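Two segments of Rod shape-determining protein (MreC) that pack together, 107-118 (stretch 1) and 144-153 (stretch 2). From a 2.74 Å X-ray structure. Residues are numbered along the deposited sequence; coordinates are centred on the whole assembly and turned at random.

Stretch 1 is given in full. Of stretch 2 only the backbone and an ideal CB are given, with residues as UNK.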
# COMPACT_ATOMS: atom_id res chain seq x y z
N GLU C 107 0.66 35.91 22.85
CA GLU C 107 0.36 34.60 23.40
C GLU C 107 0.77 33.48 22.45
O GLU C 107 0.25 32.36 22.55
CB GLU C 107 -1.16 34.49 23.66
CG GLU C 107 -1.71 35.38 24.77
CD GLU C 107 -3.22 35.43 24.80
OE1 GLU C 107 -3.88 34.39 24.56
OE2 GLU C 107 -3.76 36.52 25.09
N ASP C 108 1.69 33.75 21.52
CA ASP C 108 2.10 32.76 20.51
C ASP C 108 3.48 33.16 19.96
O ASP C 108 3.61 34.24 19.35
CB ASP C 108 1.03 32.73 19.41
CG ASP C 108 1.31 31.70 18.30
OD1 ASP C 108 2.00 30.70 18.53
OD2 ASP C 108 0.83 31.97 17.17
N THR C 109 4.48 32.29 20.19
CA THR C 109 5.86 32.55 19.74
C THR C 109 6.13 32.09 18.30
O THR C 109 7.19 32.36 17.76
CB THR C 109 6.89 31.78 20.61
OG1 THR C 109 6.68 30.36 20.50
CG2 THR C 109 6.80 32.19 22.07
N HIS C 110 5.17 31.37 17.72
CA HIS C 110 5.34 30.78 16.40
C HIS C 110 4.69 31.62 15.29
O HIS C 110 4.47 31.10 14.19
CB HIS C 110 4.79 29.35 16.39
CG HIS C 110 5.20 28.52 17.58
ND1 HIS C 110 6.44 27.95 17.72
CD2 HIS C 110 4.52 28.21 18.71
CE1 HIS C 110 6.50 27.31 18.87
NE2 HIS C 110 5.34 27.44 19.48
N SER C 111 4.44 32.90 15.52
CA SER C 111 3.82 33.75 14.51
C SER C 111 4.39 35.15 14.61
O SER C 111 4.34 35.78 15.68
CB SER C 111 2.30 33.81 14.70
OG SER C 111 1.70 32.61 14.25
N VAL C 112 4.93 35.66 13.50
CA VAL C 112 5.58 36.97 13.53
C VAL C 112 5.20 37.89 12.38
O VAL C 112 4.89 37.43 11.27
CB VAL C 112 7.12 36.83 13.55
CG1 VAL C 112 7.56 36.02 14.76
CG2 VAL C 112 7.64 36.20 12.27
N SER C 113 5.26 39.18 12.65
CA SER C 113 5.08 40.20 11.62
C SER C 113 6.44 40.57 11.04
O SER C 113 7.37 40.88 11.78
CB SER C 113 4.44 41.47 12.20
OG SER C 113 3.04 41.35 12.41
N LEU C 114 6.53 40.56 9.71
CA LEU C 114 7.77 40.83 9.01
C LEU C 114 7.72 42.15 8.28
O LEU C 114 6.68 42.58 7.80
CB LEU C 114 8.04 39.74 7.99
CG LEU C 114 8.26 38.36 8.58
CD1 LEU C 114 8.21 37.32 7.47
CD2 LEU C 114 9.59 38.27 9.30
N ASN C 115 8.86 42.79 8.18
CA ASN C 115 8.92 44.04 7.47
C ASN C 115 8.64 43.79 5.99
O ASN C 115 9.25 42.89 5.39
CB ASN C 115 10.29 44.64 7.61
CG ASN C 115 10.28 46.12 7.33
OD1 ASN C 115 9.40 46.84 7.82
ND2 ASN C 115 11.22 46.59 6.51
N PRO C 116 7.73 44.58 5.39
CA PRO C 116 7.36 44.45 3.98
C PRO C 116 8.55 44.32 3.04
O PRO C 116 9.60 44.91 3.30
CB PRO C 116 6.63 45.76 3.67
CG PRO C 116 6.06 46.18 4.97
CD PRO C 116 6.95 45.65 6.05
N ILE C 117 8.37 43.56 1.97
CA ILE C 117 9.40 43.38 0.95
C ILE C 117 8.81 43.69 -0.42
O ILE C 117 7.76 43.18 -0.78
CB ILE C 117 9.98 41.95 0.96
CG1 ILE C 117 10.84 41.71 2.20
CG2 ILE C 117 10.75 41.66 -0.33
CD1 ILE C 117 11.51 40.36 2.22
N VAL C 118 9.51 44.50 -1.18
CA VAL C 118 9.05 44.99 -2.47
C VAL C 118 8.61 43.84 -3.41
O VAL C 118 9.14 42.73 -3.36
CB VAL C 118 10.12 45.90 -3.10
CG1 VAL C 118 9.85 46.21 -4.57
CG2 VAL C 118 10.22 47.20 -2.30
N UNK C 144 0.20 42.62 4.41
CA UNK C 144 1.03 42.29 5.59
C UNK C 144 1.82 41.01 5.40
O UNK C 144 1.30 39.98 4.98
CB UNK C 144 0.15 42.16 6.84
N UNK C 145 3.10 41.07 5.70
CA UNK C 145 3.96 39.91 5.48
C UNK C 145 4.06 39.12 6.78
O UNK C 145 4.68 39.56 7.75
CB UNK C 145 5.35 40.33 4.99
N UNK C 146 3.43 37.96 6.80
CA UNK C 146 3.33 37.18 8.02
C UNK C 146 4.21 35.94 7.98
O UNK C 146 4.19 35.17 7.01
CB UNK C 146 1.87 36.78 8.27
N UNK C 147 4.97 35.75 9.05
CA UNK C 147 5.80 34.55 9.20
C UNK C 147 5.15 33.53 10.11
O UNK C 147 4.82 33.85 11.26
CB UNK C 147 7.18 34.92 9.75
N UNK C 148 4.93 32.33 9.60
CA UNK C 148 4.41 31.23 10.40
C UNK C 148 5.52 30.22 10.59
O UNK C 148 5.90 29.51 9.67
CB UNK C 148 3.19 30.59 9.75
N UNK C 149 6.05 30.19 11.81
CA UNK C 149 7.27 29.47 12.12
C UNK C 149 7.03 27.99 12.33
O UNK C 149 5.90 27.53 12.37
CB UNK C 149 7.93 30.07 13.36
N UNK C 150 8.12 27.24 12.48
CA UNK C 150 8.06 25.79 12.69
C UNK C 150 7.11 25.50 13.87
O UNK C 150 7.19 26.11 14.94
CB UNK C 150 9.45 25.22 12.95
N UNK C 151 6.18 24.60 13.64
CA UNK C 151 5.22 24.18 14.67
C UNK C 151 3.98 25.03 14.76
O UNK C 151 3.07 24.66 15.49
CB UNK C 151 5.90 24.18 16.04
N UNK C 152 3.89 26.10 13.97
CA UNK C 152 2.59 26.79 13.78
C UNK C 152 1.62 25.90 12.98
O UNK C 152 2.03 25.16 12.10
CB UNK C 152 2.79 28.13 13.06
N UNK C 153 0.34 25.99 13.29
CA UNK C 153 -0.73 25.30 12.56
C UNK C 153 -0.61 25.40 11.02
O UNK C 153 -0.97 24.49 10.29
CB UNK C 153 -2.08 25.87 13.00

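Stretch 2 runs antiparallel to strand 111-114, and position 147 is bonded to Val112 in both directions. The N of 147 donates to Val112 O at 2.8 Å, and Val112 N donates to the O of 147 at 2.9 Å.

Position 144 has extended backbone angles, and nothing of stretch 1 lies within 5.5 Å of its ideal CB. Stretch 1 sets no demand, so many side chains would suit. It is Arg144, which makes no contact with stretch 1.

At position 145, CA-to-CB points to the sheet face that carries Val112 and Leu114. The ideal CB is 3.8 Å from Leu114 O, and the side chains of Leu114 and Ile117 lie near. A sizeable apolar residue such as leucine, isoleucine or methionine would suit. It is Leu145. Its CG packs 3.9 Å from Leu114 CB, and its CD2 lies 4.2 Å from Ile117 CG1. Its backbone O accepts from Leu114 N at 2.9 Å.

Position 146 points to the other face, beside Ser111 and Ser113. The ideal CB is 4.3 Å from Val112 O, and the neighbouring side chains are small and polar. Serine, threonine, asparagine or a longer polar residue would fit. It is Asn146, whose OD1 comes within 4.5 Å of Ser113 OG; this is proximity rather than a bond.

Position 147 would aim a CB at the Val112 and Leu114 face. There the ideal CB would sit 2.9 Å from Val112 CG2, a clash, and a tight 3.5 Å from Leu114 CD1. The phi/psi of -101/122 is ordinary for a strand, so the backbone does not ask for glycine; the space does. It is Gly147. Without a side chain, it lets Leu114 CD1 come 3.9 Å from Gly147 N.

Position 148 points to the serine face. The ideal CB is 5.2 Å from Ser111 OG, and stretch 1 leaves room here, so small or large residues are possible, aromatic ones included. It is Phe148. The edge of its ring meets Ser111 OG, 3.9 Å from Phe148 CD1.

At position 149, CA-to-CB points toward stretch 1, with the ideal CB 3.7 Å from His110 O. Val112 CG1 offers an apolar surface, which favours leucine, isoleucine or methionine. It is Leu149, whose CD1 lies 4.1 Å from Val112 CG1. Leu149 N donates to His110 O at 3.0 Å.

Position 150 points away, and stretch 1 does not select a side chain. It is Asn150, which begins the middle of a type II turn. A water bridges its backbone O, at 2.7 Å, to His110 ND1, at 2.5 Å.

Position 151 has a positive phi of 87°, which glycine or asparagine adopts readily. The ideal CB is 4.2 Å from His110 ND1, so a small residue fits. It is Ala151, its CB over one face of the His110 ring.

Position 152 lies beside His110 O, Ser111 OG and the carboxylate of Asp108, so a polar or basic residue would suit. It is His152. Ser111 OG sits over one ring face, 3.3 Å from His152 CE1.

Position 153 is out of reach of stretch 1, so almost any side chain would do. It is Lys153.

Stretch 2 144-153: RLNGFLNAHK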
# COMPACT_ATOMS: atom_id res chain seq x y z
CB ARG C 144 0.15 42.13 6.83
CG ARG C 144 -0.69 43.34 7.11
CD ARG C 144 -1.53 43.21 8.34
NE ARG C 144 -2.18 44.49 8.62
CZ ARG C 144 -1.61 45.50 9.28
NH1 ARG C 144 -0.37 45.39 9.76
NH2 ARG C 144 -2.28 46.63 9.48
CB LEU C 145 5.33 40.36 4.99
CG LEU C 145 6.26 39.25 4.57
CD1 LEU C 145 5.63 38.34 3.53
CD2 LEU C 145 7.57 39.85 4.05
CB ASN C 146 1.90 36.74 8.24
CG ASN C 146 0.97 37.89 8.47
OD1 ASN C 146 1.33 38.88 9.11
ND2 ASN C 146 -0.25 37.76 7.95
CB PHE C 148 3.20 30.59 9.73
CG PHE C 148 2.14 31.59 9.38
CD1 PHE C 148 1.36 32.17 10.36
CD2 PHE C 148 1.96 31.98 8.08
CE1 PHE C 148 0.40 33.12 10.05
CE2 PHE C 148 1.01 32.93 7.75
CZ PHE C 148 0.22 33.50 8.74
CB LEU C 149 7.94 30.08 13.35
CG LEU C 149 8.21 31.59 13.26
CD1 LEU C 149 8.82 32.12 14.54
CD2 LEU C 149 9.10 31.95 12.07
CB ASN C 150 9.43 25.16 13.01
CG ASN C 150 10.28 24.90 11.79
OD1 ASN C 150 9.78 24.64 10.69
ND2 ASN C 150 11.61 24.93 12.00
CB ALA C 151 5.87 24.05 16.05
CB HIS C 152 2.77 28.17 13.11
CG HIS C 152 1.53 29.01 13.07
ND1 HIS C 152 0.72 29.20 14.17
CD2 HIS C 152 0.95 29.71 12.06
CE1 HIS C 152 -0.29 30.00 13.85
NE2 HIS C 152 -0.18 30.30 12.57
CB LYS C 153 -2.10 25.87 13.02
CG LYS C 153 -3.35 25.12 12.61
CD LYS C 153 -4.60 25.82 13.14
CE LYS C 153 -5.87 25.22 12.52
NZ LYS C 153 -7.11 25.55 13.27
O HOH W 1 8.47 28.12 16.22
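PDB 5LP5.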